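Local structure of 2-dehydropantoate 2-reductase (Bacillus subtilis, 3EGO) at residues F97-K109 / E260-A272. The protein probably catalyses the NADPH-dependent reduction of 2-dehydropantoate (ketopantoate) to (R)-pantoate in pantothenate biosynthesis. Numbering follows the deposited sequence.
Sequences FLQNGMGHIHDLK and EADAIIGYLLKEA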
loop_
_atom_site.group_PDB
_atom_site.type_symbol
_atom_site.label_atom_id
_atom_site.label_comp_id
_atom_site.label_asym_id
_atom_site.label_seq_id
_atom_site.Cartn_x
_atom_site.Cartn_y
_atom_site.Cartn_z
ATOM N N PHE A 97 23.149 -22.700 0.482
ATOM C CA PHE A 97 22.372 -21.463 0.249
ATOM C C PHE A 97 21.624 -21.016 1.486
ATOM O O PHE A 97 20.827 -21.779 2.026
ATOM C CB PHE A 97 21.367 -21.703 -0.882
ATOM C CG PHE A 97 22.002 -21.823 -2.211
ATOM C CD1 PHE A 97 22.213 -20.689 -2.988
ATOM C CD2 PHE A 97 22.424 -23.063 -2.695
ATOM C CE1 PHE A 97 22.836 -20.781 -4.240
ATOM C CE2 PHE A 97 23.034 -23.179 -3.944
ATOM C CZ PHE A 97 23.256 -22.035 -4.719
ATOM N N LEU A 98 21.861 -19.789 1.951
ATOM C CA LEU A 98 21.218 -19.349 3.162
ATOM C C LEU A 98 20.281 -18.170 2.922
ATOM O O LEU A 98 19.875 -17.504 3.874
ATOM C CB LEU A 98 22.262 -18.980 4.228
ATOM C CG LEU A 98 23.085 -20.118 4.808
ATOM C CD1 LEU A 98 23.990 -19.523 5.873
ATOM C CD2 LEU A 98 22.151 -21.180 5.423
ATOM N N GLN A 99 19.910 -17.993 1.660
ATOM C CA GLN A 99 18.962 -16.994 1.163
ATOM C C GLN A 99 17.638 -16.919 1.895
ATOM O O GLN A 99 17.081 -17.927 2.286
ATOM C CB GLN A 99 18.661 -17.283 -0.306
ATOM C CG GLN A 99 19.914 -17.526 -1.155
ATOM C CD GLN A 99 20.601 -16.228 -1.467
ATOM O OE1 GLN A 99 21.681 -15.937 -0.929
ATOM N NE2 GLN A 99 19.964 -15.403 -2.313
ATOM N N ASN A 100 17.124 -15.701 2.052
ATOM C CA ASN A 100 15.778 -15.506 2.594
ATOM C C ASN A 100 14.779 -15.765 1.484
ATOM O O ASN A 100 15.075 -15.508 0.313
ATOM C CB ASN A 100 15.586 -14.079 3.117
ATOM C CG ASN A 100 16.416 -13.793 4.348
ATOM O OD1 ASN A 100 16.593 -14.654 5.212
ATOM N ND2 ASN A 100 16.923 -12.556 4.447
ATOM N N GLY A 101 13.605 -16.276 1.840
ATOM C CA GLY A 101 12.618 -16.609 0.828
ATOM C C GLY A 101 12.907 -17.956 0.194
ATOM O O GLY A 101 13.792 -18.679 0.653
ATOM N N MET A 102 12.152 -18.288 -0.851
ATOM C CA MET A 102 12.272 -19.581 -1.525
ATOM C C MET A 102 12.347 -19.444 -3.040
ATOM O O MET A 102 12.320 -20.447 -3.732
ATOM C CB MET A 102 11.121 -20.533 -1.117
ATOM C CG MET A 102 11.256 -21.159 0.315
ATOM S SD MET A 102 9.913 -22.256 0.909
ATOM C CE MET A 102 10.404 -23.715 -0.025
ATOM N N GLY A 103 12.489 -18.217 -3.557
ATOM C CA GLY A 103 12.634 -17.992 -5.005
ATOM C C GLY A 103 13.835 -18.723 -5.594
ATOM O O GLY A 103 13.834 -19.101 -6.776
ATOM N N HIS A 104 14.863 -18.951 -4.775
ATOM C CA HIS A 104 16.060 -19.659 -5.263
ATOM C C HIS A 104 15.781 -21.134 -5.473
ATOM O O HIS A 104 16.478 -21.805 -6.239
ATOM C CB HIS A 104 17.272 -19.477 -4.337
ATOM C CG HIS A 104 17.070 -19.991 -2.942
ATOM N ND1 HIS A 104 16.064 -19.532 -2.118
ATOM C CD2 HIS A 104 17.786 -20.871 -2.203
ATOM C CE1 HIS A 104 16.150 -20.126 -0.942
ATOM N NE2 HIS A 104 17.190 -20.940 -0.965
ATOM N N ILE A 105 14.760 -21.619 -4.787
ATOM C CA ILE A 105 14.381 -23.030 -4.851
ATOM C C ILE A 105 13.937 -23.388 -6.268
ATOM O O ILE A 105 14.258 -24.458 -6.760
ATOM C CB ILE A 105 13.279 -23.347 -3.831
ATOM C CG1 ILE A 105 13.810 -23.157 -2.403
ATOM C CG2 ILE A 105 12.747 -24.746 -4.045
ATOM C CD1 ILE A 105 15.088 -23.982 -2.101
ATOM N N HIS A 106 13.245 -22.469 -6.945
ATOM C CA HIS A 106 12.916 -22.678 -8.364
ATOM C C HIS A 106 14.176 -22.701 -9.260
ATOM O O HIS A 106 14.275 -23.507 -10.189
ATOM C CB HIS A 106 11.859 -21.666 -8.850
ATOM C CG HIS A 106 10.503 -21.863 -8.241
ATOM N ND1 HIS A 106 9.695 -20.813 -7.865
ATOM C CD2 HIS A 106 9.817 -22.991 -7.930
ATOM C CE1 HIS A 106 8.566 -21.283 -7.354
ATOM N NE2 HIS A 106 8.618 -22.604 -7.378
ATOM N N ASP A 107 15.152 -21.850 -8.962
ATOM C CA ASP A 107 16.422 -21.855 -9.695
ATOM C C ASP A 107 17.216 -23.146 -9.480
ATOM O O ASP A 107 17.804 -23.694 -10.414
ATOM C CB ASP A 107 17.283 -20.649 -9.293
ATOM C CG ASP A 107 16.459 -19.372 -9.080
ATOM O OD1 ASP A 107 15.228 -19.387 -9.331
ATOM O OD2 ASP A 107 17.047 -18.355 -8.644
ATOM N N LEU A 108 17.238 -23.626 -8.239
ATOM C CA LEU A 108 17.960 -24.851 -7.889
ATOM C C LEU A 108 17.334 -26.126 -8.436
ATOM O O LEU A 108 18.044 -27.074 -8.753
ATOM C CB LEU A 108 18.044 -25.008 -6.370
ATOM C CG LEU A 108 18.755 -23.939 -5.567
ATOM C CD1 LEU A 108 18.765 -24.339 -4.117
ATOM C CD2 LEU A 108 20.126 -23.757 -6.088
ATOM N N LYS A 109 16.004 -26.151 -8.483
ATOM C CA LYS A 109 15.243 -27.304 -8.947
ATOM C C LYS A 109 15.787 -27.832 -10.268
ATOM O O LYS A 109 16.031 -29.030 -10.426
ATOM C CB LYS A 109 13.786 -26.903 -9.157
ATOM C CG LYS A 109 12.781 -27.887 -8.612
ATOM C CD LYS A 109 12.419 -27.533 -7.180
ATOM C CE LYS A 109 11.445 -28.538 -6.602
ATOM N NZ LYS A 109 10.550 -27.922 -5.579
ATOM N N GLU A 260 12.390 -8.012 -0.697
ATOM C CA GLU A 260 12.425 -9.442 -1.001
ATOM C C GLU A 260 11.055 -9.968 -1.463
ATOM O O GLU A 260 10.721 -11.123 -1.210
ATOM C CB GLU A 260 12.858 -10.195 0.245
ATOM C CG GLU A 260 14.205 -9.722 0.801
ATOM C CD GLU A 260 14.576 -10.408 2.114
ATOM O OE1 GLU A 260 13.680 -10.649 2.964
ATOM O OE2 GLU A 260 15.770 -10.715 2.270
ATOM N N ALA A 261 10.222 -9.098 -2.040
ATOM C CA ALA A 261 8.900 -9.527 -2.549
ATOM C C ALA A 261 9.014 -10.710 -3.520
ATOM O O ALA A 261 8.209 -11.675 -3.477
ATOM C CB ALA A 261 8.171 -8.329 -3.227
ATOM N N ASP A 262 9.978 -10.673 -4.425
ATOM C CA ASP A 262 10.026 -11.758 -5.410
ATOM C C ASP A 262 10.371 -13.090 -4.752
ATOM O O ASP A 262 9.823 -14.133 -5.135
ATOM C CB ASP A 262 11.025 -11.481 -6.520
ATOM C CG ASP A 262 10.591 -10.382 -7.440
ATOM O OD1 ASP A 262 9.381 -10.088 -7.500
ATOM O OD2 ASP A 262 11.481 -9.809 -8.102
ATOM N N ALA A 263 11.271 -13.052 -3.768
ATOM C CA ALA A 263 11.746 -14.279 -3.108
ATOM C C ALA A 263 10.745 -14.820 -2.106
ATOM O O ALA A 263 10.670 -16.020 -1.885
ATOM C CB ALA A 263 13.090 -14.038 -2.434
ATOM N N ILE A 264 9.960 -13.947 -1.502
ATOM C CA ILE A 264 8.956 -14.377 -0.543
ATOM C C ILE A 264 7.623 -14.615 -1.238
ATOM O O ILE A 264 7.055 -15.730 -1.173
ATOM C CB ILE A 264 8.761 -13.361 0.576
ATOM C CG1 ILE A 264 10.050 -13.171 1.399
ATOM C CG2 ILE A 264 7.606 -13.745 1.475
ATOM C CD1 ILE A 264 10.221 -14.160 2.500
ATOM N N ILE A 265 7.094 -13.572 -1.872
ATOM C CA ILE A 265 5.737 -13.657 -2.393
ATOM C C ILE A 265 5.714 -14.247 -3.775
ATOM O O ILE A 265 4.810 -15.041 -4.082
ATOM C CB ILE A 265 5.020 -12.267 -2.468
ATOM C CG1 ILE A 265 5.172 -11.474 -1.164
ATOM C CG2 ILE A 265 3.534 -12.468 -2.818
ATOM C CD1 ILE A 265 4.856 -10.000 -1.336
ATOM N N GLY A 266 6.662 -13.817 -4.614
ATOM C CA GLY A 266 6.737 -14.221 -6.022
ATOM C C GLY A 266 6.864 -15.729 -6.161
ATOM O O GLY A 266 6.404 -16.345 -7.152
ATOM N N TYR A 267 7.478 -16.340 -5.162
ATOM C CA TYR A 267 7.569 -17.808 -5.163
ATOM C C TYR A 267 6.218 -18.500 -4.895
ATOM O O TYR A 267 5.862 -19.486 -5.563
ATOM C CB TYR A 267 8.635 -18.263 -4.171
ATOM C CG TYR A 267 8.525 -19.712 -3.804
ATOM C CD1 TYR A 267 9.218 -20.679 -4.510
ATOM C CD2 TYR A 267 7.761 -20.103 -2.731
ATOM C CE1 TYR A 267 9.132 -22.019 -4.169
ATOM C CE2 TYR A 267 7.669 -21.437 -2.373
ATOM C CZ TYR A 267 8.348 -22.389 -3.108
ATOM O OH TYR A 267 8.264 -23.736 -2.776
ATOM N N LEU A 268 5.481 -18.006 -3.900
ATOM C CA LEU A 268 4.133 -18.454 -3.636
ATOM C C LEU A 268 3.242 -18.253 -4.882
ATOM O O LEU A 268 2.438 -19.126 -5.227
ATOM C CB LEU A 268 3.554 -17.702 -2.447
ATOM C CG LEU A 268 4.173 -18.133 -1.104
ATOM C CD1 LEU A 268 3.853 -17.155 -0.006
ATOM C CD2 LEU A 268 3.667 -19.518 -0.690
ATOM N N LEU A 269 3.404 -17.125 -5.565
ATOM C CA LEU A 269 2.569 -16.866 -6.758
ATOM C C LEU A 269 2.837 -17.908 -7.847
ATOM O O LEU A 269 1.891 -18.441 -8.430
ATOM C CB LEU A 269 2.763 -15.449 -7.283
ATOM C CG LEU A 269 2.337 -14.365 -6.257
ATOM C CD1 LEU A 269 2.520 -12.978 -6.870
ATOM C CD2 LEU A 269 0.912 -14.530 -5.775
ATOM N N LYS A 270 4.109 -18.198 -8.100
ATOM C CA LYS A 270 4.491 -19.201 -9.096
ATOM C C LYS A 270 3.940 -20.551 -8.726
ATOM O O LYS A 270 3.453 -21.289 -9.582
ATOM C CB LYS A 270 6.003 -19.278 -9.248
ATOM C CG LYS A 270 6.559 -18.078 -9.997
ATOM C CD LYS A 270 8.042 -17.926 -9.789
ATOM C CE LYS A 270 8.640 -17.147 -10.939
ATOM N NZ LYS A 270 10.127 -17.234 -10.923
ATOM N N GLU A 271 3.985 -20.863 -7.438
ATOM C CA GLU A 271 3.443 -22.135 -6.956
ATOM C C GLU A 271 1.916 -22.239 -6.996
ATOM O O GLU A 271 1.376 -23.321 -7.288
ATOM C CB GLU A 271 3.978 -22.447 -5.551
ATOM C CG GLU A 271 5.438 -22.808 -5.556
ATOM C CD GLU A 271 5.659 -24.165 -6.183
ATOM O OE1 GLU A 271 4.886 -25.079 -5.841
ATOM O OE2 GLU A 271 6.577 -24.298 -7.015
ATOM N N ALA A 272 1.217 -21.143 -6.697
ATOM C CA ALA A 272 -0.248 -21.121 -6.790
ATOM C C ALA A 272 -0.649 -21.403 -8.221
ATOM O O ALA A 272 -1.585 -22.187 -8.492
ATOM C CB ALA A 272 -0.807 -19.759 -6.349
#
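M102 lays its CB over the centre of the Y267 ring, a CH-pi contact with CB 3.6 Å from the ring centroid. The contact joins the Rossmann-type NADP-binding domain to the helical C-terminal domain of a ketopantoate reductase, where the two domains meet. The M102 chain bends at its last torsion (chi3 78°), which brings CE to 3.5 Å from Y267 OH. SD stands obliquely to the same ring, a Met-aromatic contact. H106 meets the same Y267 ring, its own ring slid off it, with the planes 28° apart. H106 NE2 donates to E271 OE2 at 2.7 Å, nearly in the imidazole plane and to the anti lone pair. This bond helps to set the turn of the imidazole. An alanine at H106 would remove the ring and is likely to leave E271 OE2 without this donor and uncover part of Y267. Between the domains, A263 O accepts from M102 N at 2.9 Å and weakly from G103 N. G101 passes close to A263 O, where a side chain would clash. I264 CD1 packs on G101 CA. N100 and E260 probably bind NADP(+), and N100 probably also substrate. The N100 side chain comes within about 4 Å (nearest atoms) of that of K181, the probable proton donor. N100 ND2 gives its N-H to the syn lone pair of E260 OE2 at 3.1 Å.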